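Local structure of 2-c-methyl-d-erythritol 4-phosphate cytidylyltransferase (Streptococcus pneumoniae, 2VSH) at residues L130-V144 with F201-Y215. The protein transfers the cytidylyl group of CTP to D-ribitol 5-phosphate, making the CDP-activated ribitol used for teichoic acid precursors. Sequence-based numbering, arbitrary orientation.
Sequences LAQNHDAVDTVVEAV and FVIKGKDVALAKGEY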
loop_
_atom_site.group_PDB
_atom_site.type_symbol
_atom_site.label_atom_id
_atom_site.label_comp_id
_atom_site.label_asym_id
_atom_site.label_seq_id
_atom_site.Cartn_x
_atom_site.Cartn_y
_atom_site.Cartn_z
ATOM N N LEU A 130 -14.795 -20.425 6.231
ATOM C CA LEU A 130 -15.624 -19.427 5.535
ATOM C C LEU A 130 -16.156 -19.910 4.167
ATOM O O LEU A 130 -17.315 -19.641 3.816
ATOM C CB LEU A 130 -14.848 -18.114 5.406
ATOM C CG LEU A 130 -15.024 -16.904 6.343
ATOM C CD1 LEU A 130 -15.958 -17.114 7.536
ATOM C CD2 LEU A 130 -13.699 -16.342 6.785
ATOM N N ALA A 131 -15.347 -20.658 3.411
ATOM C CA ALA A 131 -15.791 -21.191 2.106
ATOM C C ALA A 131 -17.025 -22.114 2.195
ATOM O O ALA A 131 -17.747 -22.294 1.210
ATOM C CB ALA A 131 -14.637 -21.888 1.374
ATOM N N GLN A 132 -17.278 -22.673 3.380
ATOM C CA GLN A 132 -18.409 -23.583 3.572
ATOM C C GLN A 132 -19.749 -22.866 3.425
ATOM O O GLN A 132 -20.683 -23.421 2.860
ATOM C CB GLN A 132 -18.336 -24.297 4.929
ATOM C CG GLN A 132 -17.067 -25.133 5.106
ATOM C CD GLN A 132 -16.941 -25.749 6.501
ATOM O OE1 GLN A 132 -17.929 -25.898 7.236
ATOM N NE2 GLN A 132 -15.713 -26.117 6.867
ATOM N N ASN A 133 -19.840 -21.629 3.906
ATOM C CA ASN A 133 -21.111 -20.910 3.834
ATOM C C ASN A 133 -21.123 -19.694 2.909
ATOM O O ASN A 133 -22.075 -18.914 2.918
ATOM C CB ASN A 133 -21.611 -20.553 5.246
ATOM C CG ASN A 133 -20.520 -20.682 6.292
ATOM O OD1 ASN A 133 -19.389 -20.210 6.091
ATOM N ND2 ASN A 133 -20.835 -21.346 7.401
ATOM N N HIS A 134 -20.082 -19.538 2.100
ATOM C CA HIS A 134 -20.050 -18.419 1.164
ATOM C C HIS A 134 -19.606 -18.861 -0.223
ATOM O O HIS A 134 -19.173 -19.998 -0.405
ATOM C CB HIS A 134 -19.202 -17.281 1.725
ATOM C CG HIS A 134 -19.614 -16.857 3.103
ATOM N ND1 HIS A 134 -20.754 -16.118 3.347
ATOM C CD2 HIS A 134 -19.061 -17.099 4.314
ATOM C CE1 HIS A 134 -20.870 -15.901 4.648
ATOM N NE2 HIS A 134 -19.850 -16.480 5.256
ATOM N N ASP A 135 -19.758 -17.984 -1.208
ATOM C CA ASP A 135 -19.368 -18.320 -2.580
ATOM C C ASP A 135 -17.851 -18.305 -2.711
ATOM O O ASP A 135 -17.263 -19.181 -3.369
ATOM C CB ASP A 135 -20.021 -17.365 -3.572
ATOM C CG ASP A 135 -21.522 -17.542 -3.625
ATOM O OD1 ASP A 135 -21.969 -18.696 -3.700
ATOM O OD2 ASP A 135 -22.246 -16.540 -3.598
ATOM N N ALA A 136 -17.227 -17.330 -2.056
ATOM C CA ALA A 136 -15.772 -17.221 -2.075
ATOM C C ALA A 136 -15.269 -16.506 -0.822
ATOM O O ALA A 136 -16.062 -15.999 -0.032
ATOM C CB ALA A 136 -15.296 -16.505 -3.349
ATOM N N VAL A 137 -13.952 -16.496 -0.636
ATOM C CA VAL A 137 -13.332 -15.845 0.518
ATOM C C VAL A 137 -12.131 -15.059 0.023
ATOM O O VAL A 137 -11.368 -15.544 -0.795
ATOM C CB VAL A 137 -12.836 -16.891 1.577
ATOM C CG1 VAL A 137 -12.357 -16.179 2.866
ATOM C CG2 VAL A 137 -13.919 -17.893 1.900
ATOM N N ASP A 138 -11.980 -13.838 0.515
ATOM C CA ASP A 138 -10.837 -13.025 0.175
ATOM C C ASP A 138 -10.172 -12.676 1.490
ATOM O O ASP A 138 -10.827 -12.179 2.409
ATOM C CB ASP A 138 -11.320 -11.746 -0.515
ATOM C CG ASP A 138 -10.245 -11.045 -1.304
ATOM O OD1 ASP A 138 -9.085 -11.504 -1.314
ATOM O OD2 ASP A 138 -10.574 -10.007 -1.934
ATOM N N THR A 139 -8.870 -12.926 1.582
ATOM C CA THR A 139 -8.117 -12.581 2.784
ATOM C C THR A 139 -7.666 -11.138 2.705
ATOM O O THR A 139 -6.934 -10.740 1.783
ATOM C CB THR A 139 -6.927 -13.520 3.016
ATOM O OG1 THR A 139 -7.344 -14.875 2.868
ATOM C CG2 THR A 139 -6.402 -13.368 4.414
ATOM N N VAL A 140 -8.091 -10.356 3.690
ATOM C CA VAL A 140 -7.820 -8.931 3.709
ATOM C C VAL A 140 -7.364 -8.442 5.084
ATOM O O VAL A 140 -7.577 -9.115 6.096
ATOM C CB VAL A 140 -9.062 -8.107 3.269
ATOM C CG1 VAL A 140 -9.591 -8.579 1.906
ATOM C CG2 VAL A 140 -10.180 -8.195 4.330
ATOM N N VAL A 141 -6.753 -7.262 5.096
ATOM C CA VAL A 141 -6.475 -6.503 6.315
ATOM C C VAL A 141 -7.038 -5.090 6.132
ATOM O O VAL A 141 -7.275 -4.655 5.001
ATOM C CB VAL A 141 -4.947 -6.419 6.632
ATOM C CG1 VAL A 141 -4.421 -7.760 7.093
ATOM C CG2 VAL A 141 -4.146 -5.899 5.448
ATOM N N GLU A 142 -7.253 -4.372 7.227
ATOM C CA GLU A 142 -7.635 -2.964 7.119
ATOM C C GLU A 142 -6.577 -2.182 6.355
ATOM O O GLU A 142 -5.383 -2.316 6.626
ATOM C CB GLU A 142 -7.845 -2.338 8.493
ATOM C CG GLU A 142 -9.052 -2.884 9.234
ATOM C CD GLU A 142 -9.282 -2.220 10.578
ATOM O OE1 GLU A 142 -8.621 -1.193 10.879
ATOM O OE2 GLU A 142 -10.137 -2.731 11.340
ATOM N N ALA A 143 -7.027 -1.372 5.396
ATOM C CA ALA A 143 -6.134 -0.514 4.624
ATOM C C ALA A 143 -5.574 0.571 5.531
ATOM O O ALA A 143 -6.316 1.182 6.301
ATOM C CB ALA A 143 -6.869 0.087 3.440
ATOM N N VAL A 144 -4.262 0.781 5.460
ATOM C CA VAL A 144 -3.583 1.782 6.289
ATOM C C VAL A 144 -3.043 2.921 5.418
ATOM O O VAL A 144 -2.817 4.034 5.899
ATOM C CB VAL A 144 -2.465 1.139 7.159
ATOM C CG1 VAL A 144 -1.631 2.201 7.877
ATOM C CG2 VAL A 144 -3.072 0.188 8.180
ATOM N N PHE A 201 -16.149 -13.084 -8.894
ATOM C CA PHE A 201 -17.282 -13.479 -8.047
ATOM C C PHE A 201 -18.115 -12.254 -7.652
ATOM O O PHE A 201 -19.344 -12.281 -7.729
ATOM C CB PHE A 201 -16.806 -14.264 -6.795
ATOM C CG PHE A 201 -16.381 -15.702 -7.082
ATOM C CD1 PHE A 201 -15.125 -15.979 -7.634
ATOM C CD2 PHE A 201 -17.223 -16.762 -6.777
ATOM C CE1 PHE A 201 -14.713 -17.309 -7.905
ATOM C CE2 PHE A 201 -16.838 -18.105 -7.038
ATOM C CZ PHE A 201 -15.568 -18.371 -7.609
ATOM N N VAL A 202 -17.446 -11.174 -7.241
ATOM C CA VAL A 202 -18.136 -9.950 -6.800
ATOM C C VAL A 202 -19.035 -9.346 -7.900
ATOM O O VAL A 202 -20.218 -9.052 -7.664
ATOM C CB VAL A 202 -17.121 -8.911 -6.213
ATOM C CG1 VAL A 202 -17.733 -7.548 -6.033
ATOM C CG2 VAL A 202 -16.575 -9.408 -4.884
ATOM N N ILE A 203 -18.482 -9.209 -9.098
ATOM C CA ILE A 203 -19.200 -8.600 -10.222
ATOM C C ILE A 203 -20.339 -9.474 -10.754
ATOM O O ILE A 203 -21.287 -8.966 -11.356
ATOM C CB ILE A 203 -18.238 -8.133 -11.369
ATOM C CG1 ILE A 203 -18.928 -7.081 -12.241
ATOM C CG2 ILE A 203 -17.705 -9.311 -12.208
ATOM C CD1 ILE A 203 -17.975 -6.307 -13.128
ATOM N N LYS A 204 -20.231 -10.783 -10.529
ATOM C CA LYS A 204 -21.306 -11.721 -10.850
ATOM C C LYS A 204 -22.351 -11.833 -9.752
ATOM O O LYS A 204 -23.199 -12.727 -9.790
ATOM C CB LYS A 204 -20.728 -13.101 -11.185
ATOM C CG LYS A 204 -19.891 -13.134 -12.457
ATOM C CD LYS A 204 -20.737 -12.863 -13.700
ATOM C CE LYS A 204 -19.932 -13.054 -14.981
ATOM N NZ LYS A 204 -20.832 -13.204 -16.174
ATOM N N GLY A 205 -22.301 -10.918 -8.784
ATOM C CA GLY A 205 -23.310 -10.839 -7.735
ATOM C C GLY A 205 -23.211 -11.924 -6.677
ATOM O O GLY A 205 -24.213 -12.247 -6.024
ATOM N N LYS A 206 -22.013 -12.478 -6.498
ATOM C CA LYS A 206 -21.801 -13.572 -5.541
ATOM C C LYS A 206 -21.389 -13.069 -4.141
ATOM O O LYS A 206 -21.017 -11.902 -3.972
ATOM C CB LYS A 206 -20.772 -14.583 -6.072
ATOM C CG LYS A 206 -21.036 -15.119 -7.487
ATOM C CD LYS A 206 -22.329 -15.934 -7.571
ATOM C CE LYS A 206 -22.578 -16.472 -8.978
ATOM N NZ LYS A 206 -23.849 -17.278 -9.035
ATOM N N ASP A 207 -21.467 -13.971 -3.156
ATOM C CA ASP A 207 -21.182 -13.678 -1.754
ATOM C C ASP A 207 -19.719 -14.004 -1.405
ATOM O O ASP A 207 -19.358 -15.172 -1.243
ATOM C CB ASP A 207 -22.150 -14.473 -0.868
ATOM C CG ASP A 207 -21.885 -14.290 0.634
ATOM O OD1 ASP A 207 -22.198 -15.219 1.410
ATOM O OD2 ASP A 207 -21.374 -13.224 1.043
ATOM N N VAL A 208 -18.891 -12.962 -1.309
ATOM C CA VAL A 208 -17.476 -13.116 -1.000
ATOM C C VAL A 208 -17.205 -12.606 0.425
ATOM O O VAL A 208 -17.193 -11.394 0.675
ATOM C CB VAL A 208 -16.548 -12.394 -2.019
ATOM C CG1 VAL A 208 -15.091 -12.805 -1.807
ATOM C CG2 VAL A 208 -16.966 -12.682 -3.474
ATOM N N ALA A 209 -17.000 -13.552 1.342
ATOM C CA ALA A 209 -16.719 -13.256 2.745
ATOM C C ALA A 209 -15.303 -12.726 2.920
ATOM O O ALA A 209 -14.406 -13.055 2.130
ATOM C CB ALA A 209 -16.887 -14.515 3.579
ATOM N N LEU A 210 -15.106 -11.906 3.956
ATOM C CA LEU A 210 -13.778 -11.423 4.301
ATOM C C LEU A 210 -13.129 -12.388 5.303
ATOM O O LEU A 210 -13.744 -12.742 6.304
ATOM C CB LEU A 210 -13.854 -10.006 4.905
ATOM C CG LEU A 210 -14.525 -8.922 4.046
ATOM C CD1 LEU A 210 -14.521 -7.561 4.763
ATOM C CD2 LEU A 210 -13.882 -8.815 2.673
ATOM N N ALA A 211 -11.897 -12.816 5.021
ATOM C CA ALA A 211 -11.082 -13.525 6.017
ATOM C C ALA A 211 -9.995 -12.579 6.509
ATOM O O ALA A 211 -9.515 -11.728 5.768
ATOM C CB ALA A 211 -10.470 -14.800 5.433
ATOM N N LYS A 212 -9.623 -12.739 7.772
ATOM C CA LYS A 212 -8.655 -11.875 8.419
ATOM C C LYS A 212 -7.266 -12.281 7.966
ATOM O O LYS A 212 -6.831 -13.413 8.189
ATOM C CB LYS A 212 -8.824 -11.968 9.952
ATOM C CG LYS A 212 -7.755 -11.282 10.801
ATOM C CD LYS A 212 -8.072 -11.440 12.305
ATOM C CE LYS A 212 -6.810 -11.615 13.176
ATOM N NZ LYS A 212 -5.839 -10.494 13.027
ATOM N N GLY A 213 -6.596 -11.357 7.288
ATOM C CA GLY A 213 -5.202 -11.520 6.908
ATOM C C GLY A 213 -4.303 -11.140 8.061
ATOM O O GLY A 213 -4.713 -11.195 9.218
ATOM N N GLU A 214 -3.066 -10.770 7.746
ATOM C CA GLU A 214 -2.119 -10.301 8.748
ATOM C C GLU A 214 -1.210 -9.289 8.080
ATOM O O GLU A 214 -0.886 -9.430 6.897
ATOM C CB GLU A 214 -1.288 -11.479 9.265
ATOM C CG GLU A 214 -0.961 -11.430 10.729
ATOM C CD GLU A 214 -2.156 -11.711 11.611
ATOM O OE1 GLU A 214 -2.598 -10.774 12.298
ATOM O OE2 GLU A 214 -2.658 -12.856 11.619
ATOM N N TYR A 215 -0.798 -8.262 8.822
ATOM C CA TYR A 215 0.120 -7.279 8.258
ATOM C C TYR A 215 1.456 -7.915 7.874
ATOM O O TYR A 215 2.108 -7.493 6.919
ATOM C CB TYR A 215 0.265 -6.065 9.191
ATOM C CG TYR A 215 -1.008 -5.258 9.164
ATOM C CD1 TYR A 215 -1.862 -5.216 10.263
ATOM C CD2 TYR A 215 -1.400 -4.599 8.000
ATOM C CE1 TYR A 215 -3.066 -4.494 10.213
ATOM C CE2 TYR A 215 -2.592 -3.883 7.940
ATOM C CZ TYR A 215 -3.414 -3.832 9.039
ATOM O OH TYR A 215 -4.592 -3.119 8.948
#
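Strands 136-142 and 208-212 pair in parallel at the margin, within this chain, of the mixed sheet of this GT-A-like cytidylyltransferase. Backbone bonds run from Ala136 N to Asp207 O through to Gly213 N, which donates to Val140 O at 2.7 Å. The start of the pairing is reinforced by side chains. His134 ND1 donates to Asp207 OD1 at 2.6 Å, nearly straight and in the ring plane. The carboxylate stands almost upright to that ring, the two planes 81° apart. With CG anti to the backbone N (chi1 177°), the Asp207 carboxylate lies toward the histidine. Asp207 N donates to Asp135 OD2 at 2.7 Å, on the anti lone pair of that oxygen. Asp207 O in turn accepts from both Asp135 N and Ala136 N.

On one face of the sheet, Ala209 CB sits 3.8 Å from the centroid of the His134 ring, a CH-pi contact. Ala211 CB presses on Val137 CG1 at 3.5 Å, a tight fit, and Leu130 CD2 also packs against Ala211 CB. On the opposite face, Ala136 CB lies over the Phe201 ring and near Val208 CG1. Helix 197-203 ends in a Schellman motif with Gly205 at positive phi. At the far end, Val141 CB rests over the Tyr215 ring. The Tyr215 hydroxyl OH donates to Glu142 O at 2.6 Å, and that oxygen lies at the ring edge.

Strand 165-175 runs antiparallel along the other edge of 136-142, and its Pro171 O bonds Thr139 OG1. Helix 121-133 packs on the Ala211 face through Asn127, while Cys198 of helix 197-203 meets Asp138 and Val208. Val208 and Leu210 also make backbone hydrogen bonds to the second subunit, so strand 208-212 joins the dimer interface.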